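Local coordinates for 4-methyl-5(B-hydroxyethyl)-thiazole monophosphate biosynthesis enzyme (Vibrio cholerae O1 biovar El Tor, PDB 3OT1), which is of unknown function but belongs to the DJ-1/PfpI family and may take part in making thiazole monophosphate, a thiamine precursor, at the interface of chains B and A. Coordinates in Å, arbitrary orientation; residue numbers count along the deposited sequence, not the author numbering. Chains: chain A, 4-methyl-5(B-hydroxyethyl)-thiazole monophosphate biosynthesis enzyme; chain B, 4-methyl-5(B-hydroxyethyl)-thiazole monophosphate biosynthesis enzyme.

Contact 1: the interface of chains B and A. Residues chain B 22-23, 26, 30, 56; chain A 21-23, 26, 56.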
# COMPACT_ATOMS: atom_id res chain seq x y z
N GLU B 22 -3.23 -6.57 3.22
CA GLU B 22 -2.43 -5.63 3.99
C GLU B 22 -2.07 -4.38 3.23
O GLU B 22 -1.99 -3.32 3.84
CB GLU B 22 -1.15 -6.29 4.55
CG GLU B 22 -0.33 -7.08 3.54
CD GLU B 22 -0.74 -8.55 3.52
OE1 GLU B 22 -1.80 -8.84 2.94
OE2 GLU B 22 -0.03 -9.38 4.10
N MSE B 23 -1.82 -4.45 1.92
CA MSE B 23 -1.50 -3.21 1.20
C MSE B 23 -2.76 -2.35 1.09
O MSE B 23 -2.68 -1.13 1.21
CB MSE B 23 -0.79 -3.40 -0.14
CG MSE B 23 -1.65 -3.63 -1.34
SE MSE B 23 -0.54 -3.85 -2.92
CE MSE B 23 -0.99 -2.32 -4.06
N VAL B 26 -3.09 -0.70 4.60
CA VAL B 26 -2.09 0.29 4.93
C VAL B 26 -2.21 1.51 4.00
O VAL B 26 -2.02 2.63 4.44
CB VAL B 26 -0.69 -0.33 4.97
CG1 VAL B 26 0.36 0.74 5.17
CG2 VAL B 26 -0.62 -1.37 6.08
N ASP B 30 -2.67 5.03 5.86
CA ASP B 30 -1.62 6.02 5.60
C ASP B 30 -2.22 7.24 4.90
O ASP B 30 -2.01 8.38 5.31
CB ASP B 30 -0.51 5.33 4.78
CG ASP B 30 0.69 6.16 4.47
OD1 ASP B 30 0.60 7.38 4.27
OD2 ASP B 30 1.76 5.51 4.41
N VAL B 56 1.95 -10.14 6.27
CA VAL B 56 2.35 -8.93 6.97
C VAL B 56 1.49 -8.77 8.22
O VAL B 56 0.25 -8.78 8.13
CB VAL B 56 2.22 -7.69 6.04
CG1 VAL B 56 2.50 -6.40 6.82
CG2 VAL B 56 3.17 -7.83 4.86
N GLU A 21 8.25 4.58 5.27
CA GLU A 21 6.95 4.79 4.65
C GLU A 21 6.23 3.44 4.58
O GLU A 21 6.68 2.53 3.86
CB GLU A 21 7.09 5.46 3.28
CG GLU A 21 6.03 6.51 3.03
CD GLU A 21 4.64 5.98 3.08
OE1 GLU A 21 3.73 6.76 3.50
OE2 GLU A 21 4.43 4.80 2.72
N GLU A 22 5.19 3.28 5.38
CA GLU A 22 4.55 1.97 5.54
C GLU A 22 3.79 1.52 4.32
O GLU A 22 3.75 0.32 4.06
CB GLU A 22 3.63 1.94 6.76
CG GLU A 22 2.64 3.09 6.85
CD GLU A 22 3.17 4.24 7.67
OE1 GLU A 22 4.03 4.99 7.14
OE2 GLU A 22 2.74 4.44 8.81
N MSE A 23 3.16 2.42 3.56
CA MSE A 23 2.49 1.96 2.35
C MSE A 23 3.52 1.54 1.30
O MSE A 23 3.32 0.51 0.66
CB MSE A 23 1.40 2.90 1.86
CG MSE A 23 1.76 4.11 1.12
SE MSE A 23 0.06 4.91 0.51
CE MSE A 23 -0.04 4.36 -1.39
N VAL A 26 4.75 -1.96 2.57
CA VAL A 26 3.80 -3.05 2.49
C VAL A 26 3.41 -3.35 1.04
O VAL A 26 3.22 -4.51 0.67
CB VAL A 26 2.60 -2.82 3.43
CG1 VAL A 26 1.53 -3.88 3.22
CG2 VAL A 26 3.07 -2.77 4.88
N VAL A 56 1.75 3.39 11.43
CA VAL A 56 1.49 1.95 11.29
C VAL A 56 2.70 1.16 11.76
O VAL A 56 3.81 1.38 11.28
CB VAL A 56 1.16 1.64 9.82
CG1 VAL A 56 1.01 0.12 9.63
CG2 VAL A 56 -0.15 2.35 9.41
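B:Val26 and A:Val26 face each other where two copies of helix 22-34 pack, and their side chains cross obliquely, branch against branch. B:Val26 CG2 meets A:Val26 CG2 at 4.1 Å, while each CG1 turns away to the start of the partner helix. In B:Val26, CG1 is anti to the backbone N (chi1 174°), which lays B:Val26 CG1 over A:Glu22, 3.7 Å from A:Glu22 CG, and beside the backbone of A:Met23. A:Val26 repeats the arrangement on B:Glu22. Each glutamate bends at chi2 and carries its carboxylate back to its own chain, where A:Glu22 OE2 accepts A:Val56 N at 3.0 Å, which leaves the aliphatic CG turned toward the valine. Farther along, two acidic groups meet tip to tip. B:Asp30 OD2 lies 2.5 Å from A:Glu21 OE1, with the carboxylate planes only 28° apart. So short a separation suggests that the two groups share a proton, since two bare carboxylates would repel; the proton itself is not seen. The other oxygen, A:Glu21 OE2, accepts A:Met23 N at 2.8 Å in a bent bond, on its syn side and 27° out of the carboxylate plane.

Contact 2: the interface of chains B and A. Residues chain B 23, 27, 162-164; chain A 27, 31, 167, 190, 192.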
# COMPACT_ATOMS: atom_id res chain seq x y z
N MSE B 23 -1.82 -4.45 1.92
CA MSE B 23 -1.50 -3.21 1.20
C MSE B 23 -2.76 -2.35 1.09
O MSE B 23 -2.68 -1.13 1.21
CB MSE B 23 -0.79 -3.40 -0.14
CG MSE B 23 -1.65 -3.63 -1.34
SE MSE B 23 -0.54 -3.85 -2.92
CE MSE B 23 -0.99 -2.32 -4.06
N ILE B 27 -2.57 1.30 2.74
CA ILE B 27 -2.85 2.43 1.86
C ILE B 27 -3.98 3.28 2.44
O ILE B 27 -3.89 4.51 2.47
CB ILE B 27 -3.16 1.98 0.42
CG1 ILE B 27 -1.90 1.43 -0.26
CG2 ILE B 27 -3.80 3.15 -0.40
CD1 ILE B 27 -2.17 0.66 -1.56
N GLY B 162 -9.71 -3.08 -5.92
CA GLY B 162 -8.57 -3.93 -5.60
C GLY B 162 -7.35 -3.16 -5.19
O GLY B 162 -7.37 -1.94 -5.01
N PRO B 163 -6.24 -3.87 -5.04
CA PRO B 163 -5.01 -3.24 -4.60
C PRO B 163 -4.66 -2.01 -5.44
O PRO B 163 -4.25 -0.98 -4.90
CB PRO B 163 -3.98 -4.38 -4.75
CG PRO B 163 -4.76 -5.62 -4.51
CD PRO B 163 -6.09 -5.34 -5.17
N GLY B 164 -4.80 -2.12 -6.75
CA GLY B 164 -4.45 -1.06 -7.67
C GLY B 164 -5.41 0.10 -7.73
O GLY B 164 -5.12 1.09 -8.40
N ILE A 27 3.33 -2.35 0.19
CA ILE A 27 3.15 -2.59 -1.25
C ILE A 27 4.27 -3.48 -1.78
O ILE A 27 4.02 -4.45 -2.49
CB ILE A 27 3.02 -1.31 -2.08
CG1 ILE A 27 1.71 -0.56 -1.76
CG2 ILE A 27 3.11 -1.60 -3.57
CD1 ILE A 27 1.66 0.87 -2.24
N THR A 31 3.41 -7.39 -2.81
CA THR A 31 3.55 -7.69 -4.23
C THR A 31 4.60 -8.78 -4.47
O THR A 31 4.39 -9.68 -5.29
CB THR A 31 3.83 -6.42 -5.05
OG1 THR A 31 2.81 -5.44 -4.81
CG2 THR A 31 3.87 -6.70 -6.53
N LEU A 167 3.69 0.08 -6.69
CA LEU A 167 3.26 -1.14 -7.34
C LEU A 167 4.04 -1.35 -8.65
O LEU A 167 4.54 -2.45 -8.91
CB LEU A 167 1.76 -1.06 -7.54
CG LEU A 167 1.05 -2.26 -8.12
CD1 LEU A 167 1.46 -3.57 -7.44
CD2 LEU A 167 -0.44 -2.04 -7.99
N MSE A 190 -4.70 -7.48 -9.98
CA MSE A 190 -4.54 -6.41 -9.00
C MSE A 190 -5.23 -5.09 -9.32
O MSE A 190 -5.25 -4.21 -8.48
CB MSE A 190 -3.05 -6.17 -8.73
CG MSE A 190 -2.36 -7.40 -8.14
SE MSE A 190 -0.48 -7.16 -7.74
CE MSE A 190 -0.73 -6.15 -6.26
N LEU A 192 -4.49 -2.70 -11.49
CA LEU A 192 -3.66 -1.61 -11.94
C LEU A 192 -4.45 -0.73 -12.90
O LEU A 192 -5.35 -1.24 -13.59
CB LEU A 192 -2.45 -2.15 -12.73
CG LEU A 192 -1.26 -2.79 -11.99
CD1 LEU A 192 -1.61 -4.02 -11.14
CD2 LEU A 192 -0.17 -3.18 -12.99
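B:Gly164 N donates to A:Met190 O at 2.7 Å, a backbone bond joining the short 3-10 turn 163-165 of one subunit (phi -76°, psi -5° at the glycine) to the turn 188-190 of the other. Both chains have the DJ-1/PfpI fold, and beside this bond their apolar side chains interlock. B:Pro163 lies against the same carbonyl, its ring CD 3.6 Å from A:Met190 O, and B:Pro163 CB meets the terminal methyl CE of A:Met190 at 4.0 Å. The selenomethionine B:Met23 reaches across from helix 22-34. Its chain is extended to the selenium and then bends at chi3 (-116°), which turns the methyl CE in between A:Ile27 and A:Leu167. B:Met23 CE is 4.0 Å from A:Ile27 CG1 and equally near A:Leu167 CD2, the leucine standing at about a right angle to the selenomethionine chain. B:Met23 SE is approached from another direction by A:Met190 CE, at 4.1 Å, again with the two chains nearly perpendicular. Beside this group the two Ile27 side chains meet tip to tip, CD1 of B:Ile27 lying 3.9 Å from CD1 of A:Ile27, again crosswise. On the A side, A:Thr31 OG1 donates to A:Ile27 O at 2.8 Å, one turn back along the helix, so its hydroxyl is engaged by the backbone where it borders the selenium.

Contact 3: the interface of chains B and A. Residues chain B 189-191; chain A 132-133, 161-165.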
# COMPACT_ATOMS: atom_id res chain seq x y z
N PRO B 189 1.69 14.82 -3.63
CA PRO B 189 2.96 14.13 -3.31
C PRO B 189 3.02 12.65 -3.51
O PRO B 189 4.07 12.03 -3.32
CB PRO B 189 3.11 14.35 -1.80
CG PRO B 189 2.23 15.42 -1.48
CD PRO B 189 1.10 15.43 -2.43
N MSE B 190 1.95 12.06 -3.92
CA MSE B 190 1.97 10.67 -3.88
C MSE B 190 2.40 10.08 -5.24
O MSE B 190 2.60 8.89 -5.31
CB MSE B 190 0.66 10.23 -3.30
CG MSE B 190 0.41 10.91 -1.96
SE MSE B 190 -1.18 10.24 -1.17
CE MSE B 190 -0.55 8.50 -0.64
N VAL B 191 2.61 10.91 -6.27
CA VAL B 191 3.09 10.46 -7.60
C VAL B 191 2.11 9.45 -8.18
O VAL B 191 2.48 8.39 -8.70
CB VAL B 191 4.57 9.95 -7.62
CG1 VAL B 191 5.12 10.04 -9.02
CG2 VAL B 191 5.44 10.78 -6.65
N HIS A 132 11.84 10.72 -5.28
CA HIS A 132 10.65 11.55 -5.19
C HIS A 132 10.94 12.90 -5.83
O HIS A 132 12.03 13.45 -5.64
CB HIS A 132 10.24 11.79 -3.75
CG HIS A 132 8.86 12.36 -3.64
ND1 HIS A 132 8.62 13.72 -3.71
CD2 HIS A 132 7.65 11.76 -3.59
CE1 HIS A 132 7.31 13.92 -3.67
NE2 HIS A 132 6.70 12.75 -3.58
N PRO A 133 9.96 13.49 -6.53
CA PRO A 133 10.16 14.81 -7.12
C PRO A 133 10.68 15.86 -6.15
O PRO A 133 11.41 16.75 -6.57
CB PRO A 133 8.79 15.16 -7.69
CG PRO A 133 8.25 13.87 -8.09
CD PRO A 133 8.70 12.90 -7.03
N GLN A 161 9.77 6.54 -7.61
CA GLN A 161 9.45 7.88 -7.09
C GLN A 161 8.61 8.01 -5.85
O GLN A 161 8.85 8.94 -5.10
CB GLN A 161 8.82 8.70 -8.19
CG GLN A 161 9.73 8.94 -9.38
CD GLN A 161 9.24 10.05 -10.30
OE1 GLN A 161 8.37 10.86 -9.91
NE2 GLN A 161 9.85 10.18 -11.46
N GLY A 162 7.59 7.19 -5.62
CA GLY A 162 6.69 7.49 -4.53
C GLY A 162 5.65 6.44 -4.30
O GLY A 162 5.64 5.42 -4.95
N PRO A 163 4.76 6.68 -3.33
CA PRO A 163 3.69 5.71 -3.04
C PRO A 163 2.91 5.26 -4.28
O PRO A 163 2.60 4.08 -4.43
CB PRO A 163 2.83 6.45 -2.03
CG PRO A 163 3.81 7.38 -1.34
CD PRO A 163 4.71 7.84 -2.43
N GLY A 164 2.62 6.23 -5.16
CA GLY A 164 1.85 5.96 -6.36
C GLY A 164 2.59 5.25 -7.47
O GLY A 164 1.99 4.90 -8.48
N THR A 165 3.91 5.06 -7.29
CA THR A 165 4.71 4.26 -8.20
C THR A 165 5.19 2.95 -7.57
O THR A 165 5.89 2.18 -8.22
CB THR A 165 5.95 5.03 -8.74
OG1 THR A 165 6.92 5.21 -7.70
CG2 THR A 165 5.60 6.36 -9.35
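A:His132 reaches B:Pro189 through two torsions: CG is anti to the backbone N (chi1 -167°) and the ring stands crosswise to that chain (chi2 -87°), so that NE2 points across the interface. A:His132 NE2 donates to B:Pro189 O at 2.7 Å in a nearly straight bond, 168° at the hydrogen. The acceptor lies in the imidazole plane, and the donor is moderately tilted from the plane of the carbonyl. A:Pro133 CD covers one ring face toward its rim, which probably helps to hold the imidazole's rotation. B:Val191, whose backbone takes the left-handed helical conformation, splits its two methyls between neighbours. B:Val191 CG2 runs alongside A:His132 and lies 3.9 Å from A:Pro133 CD. B:Val191 CG1 comes across the extended chain of A:Gln161, 3.5 Å from its amide oxygen OE1, and meets A:Thr165 CG2 at 3.7 Å. The threonine is held in rotation by A:Gly162: A:Thr165 OG1 accepts A:Gly162 N at 2.9 Å and donates to A:Gly162 O at 3.0 Å, which leaves CG2 directed at the valine. Next to it, A:Gly164 N donates to B:Met190 O at 2.7 Å. In the fold, B:Pro189 and B:Met190 belong to the 3-10 turn 188-190 that follows helix 180-187, while the A side joins the start of the 3-10 helix 133-138 to the turn 163-165 between strand 157-160 and helix 166-178.

Contact 4: the interface of chains B and A. Residues chain B 148, 164, 193, 196; chain A 148, 167, 191-193, 196.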
# COMPACT_ATOMS: atom_id res chain seq x y z
N ARG B 148 -13.74 2.03 -11.23
CA ARG B 148 -12.65 1.75 -10.29
C ARG B 148 -13.03 2.18 -8.88
O ARG B 148 -12.68 1.47 -7.92
CB ARG B 148 -11.36 2.45 -10.74
CG ARG B 148 -10.79 1.89 -12.04
CD ARG B 148 -9.61 2.67 -12.54
NE ARG B 148 -8.45 2.51 -11.68
CZ ARG B 148 -7.62 1.47 -11.71
NH1 ARG B 148 -7.79 0.47 -12.56
NH2 ARG B 148 -6.59 1.47 -10.89
N GLY B 164 -4.80 -2.12 -6.75
CA GLY B 164 -4.45 -1.06 -7.67
C GLY B 164 -5.41 0.10 -7.73
O GLY B 164 -5.12 1.09 -8.40
N HIS B 193 -0.44 8.11 -11.03
CA HIS B 193 -0.43 8.17 -12.46
C HIS B 193 -1.26 9.40 -12.83
O HIS B 193 -2.28 9.69 -12.19
CB HIS B 193 -1.04 6.90 -13.08
CG HIS B 193 -0.94 6.86 -14.57
ND1 HIS B 193 -1.79 7.56 -15.39
CD2 HIS B 193 -0.03 6.27 -15.38
CE1 HIS B 193 -1.42 7.39 -16.65
NE2 HIS B 193 -0.36 6.60 -16.67
N GLN B 196 -4.99 8.94 -12.71
CA GLN B 196 -5.53 8.85 -11.36
C GLN B 196 -5.75 10.26 -10.80
O GLN B 196 -6.76 10.57 -10.15
CB GLN B 196 -4.65 7.98 -10.47
CG GLN B 196 -4.58 6.50 -10.93
CD GLN B 196 -3.50 5.72 -10.19
OE1 GLN B 196 -2.38 6.19 -10.02
NE2 GLN B 196 -3.85 4.50 -9.72
N ARG A 148 9.04 7.20 -13.91
CA ARG A 148 8.41 6.68 -12.71
C ARG A 148 9.20 5.56 -12.08
O ARG A 148 9.27 5.47 -10.85
CB ARG A 148 6.97 6.23 -13.01
CG ARG A 148 6.06 7.39 -13.37
CD ARG A 148 4.72 6.93 -13.86
NE ARG A 148 3.90 6.35 -12.79
CZ ARG A 148 3.19 7.06 -11.91
NH1 ARG A 148 3.16 8.38 -11.94
NH2 ARG A 148 2.47 6.42 -11.01
N LEU A 167 3.69 0.08 -6.69
CA LEU A 167 3.26 -1.14 -7.34
C LEU A 167 4.04 -1.35 -8.65
O LEU A 167 4.54 -2.45 -8.91
CB LEU A 167 1.76 -1.06 -7.54
CG LEU A 167 1.05 -2.26 -8.12
CD1 LEU A 167 1.46 -3.57 -7.44
CD2 LEU A 167 -0.44 -2.04 -7.99
N VAL A 191 -5.84 -4.98 -10.51
CA VAL A 191 -6.58 -3.79 -10.91
C VAL A 191 -5.70 -2.55 -10.96
O VAL A 191 -6.10 -1.45 -10.55
CB VAL A 191 -7.89 -3.55 -10.09
CG1 VAL A 191 -8.88 -2.77 -10.92
CG2 VAL A 191 -8.52 -4.87 -9.61
N LEU A 192 -4.49 -2.70 -11.49
CA LEU A 192 -3.66 -1.61 -11.94
C LEU A 192 -4.45 -0.73 -12.90
O LEU A 192 -5.35 -1.24 -13.59
CB LEU A 192 -2.45 -2.15 -12.73
CG LEU A 192 -1.26 -2.79 -11.99
CD1 LEU A 192 -1.61 -4.02 -11.14
CD2 LEU A 192 -0.17 -3.18 -12.99
N HIS A 193 -4.13 0.55 -13.01
CA HIS A 193 -4.65 1.31 -14.12
C HIS A 193 -4.03 0.73 -15.40
O HIS A 193 -2.85 0.40 -15.41
CB HIS A 193 -4.28 2.79 -13.97
CG HIS A 193 -5.02 3.68 -14.92
ND1 HIS A 193 -4.68 3.79 -16.25
CD2 HIS A 193 -6.11 4.47 -14.74
CE1 HIS A 193 -5.52 4.61 -16.85
NE2 HIS A 193 -6.41 5.03 -15.96
N GLN A 196 -0.65 1.92 -16.25
CA GLN A 196 0.47 1.56 -15.36
C GLN A 196 1.18 0.29 -15.76
O GLN A 196 2.27 -0.00 -15.22
CB GLN A 196 0.01 1.42 -13.91
CG GLN A 196 -0.30 2.72 -13.27
CD GLN A 196 -0.82 2.52 -11.88
OE1 GLN A 196 -1.91 1.97 -11.68
NE2 GLN A 196 -0.05 2.94 -10.90
O HOH W 1 -2.54 1.59 -9.09
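B:Arg148 sets its guanidinium on the backbone of A:Val191 and A:Leu192, in a pairing of two DJ-1/PfpI subunits. B:Arg148 NH2 donates to A:Val191 O at 3.0 Å, a bent bond of 135° at the hydrogen with the acceptor tilted from the guanidinium plane. B:Arg148 NH1 donates to A:Leu192 O at 3.2 Å from above that carbonyl's plane, off its lone pairs, so the acceptor geometry is poor although the N-H points reasonably well. The arginine chain bends at chi3 (69°) to bring the group round, and A:His193 CB lies over one guanidinium face, toward its rim. A:Arg148 lies likewise beneath B:His193 CB, with A:Arg148 CZ 3.8 Å from B:His193 CA. Between the two arginines the Gln196 side chains cross at about a right angle, with amide planes 62° apart. Their nearest polar atoms, B:Gln196 NE2 and A:Gln196 OE1, are 3.7 Å apart, and a water joins them instead. The water lies 2.7 Å from A:Gln196 OE1 and also 2.7 Å from B:Gly164 O. The same water pairs at a longer 3.3 Å with B:Gln196 NE2. What positions the glutamines is a helix-capping arrangement: each OE1 accepts the N of its own chain's His193, at 2.9 Å for B:Gln196 OE1 and B:His193 N. That bond uses a lone pair in the amide plane, which helps to fix the amide's rotation. The capped segments are helix 194-201 in chain B and the shorter 3-10 helix 194-197 in chain A.

Contacts 2 and 4 lie closest, their C-alpha centres about 8 Å apart, and share B:Gly164, A:Leu167 and A:Leu192. Contact 1 is about 11 Å from contact 2, joined to it through B:Met23 on helix 22-34, and about 17 Å from contact 4. Contact 3 stands about 12 to 15 Å from the others; it repeats, with the chains exchanged as by an approximate twofold axis, the Gly164-to-Met190 turn pairing of contact 2 and adds its own neighbours. The short spacings and shared residues suggest one continuous interface, consistent with the DJ-1-type dimer, although the structure alone does not show the oligomer in solution.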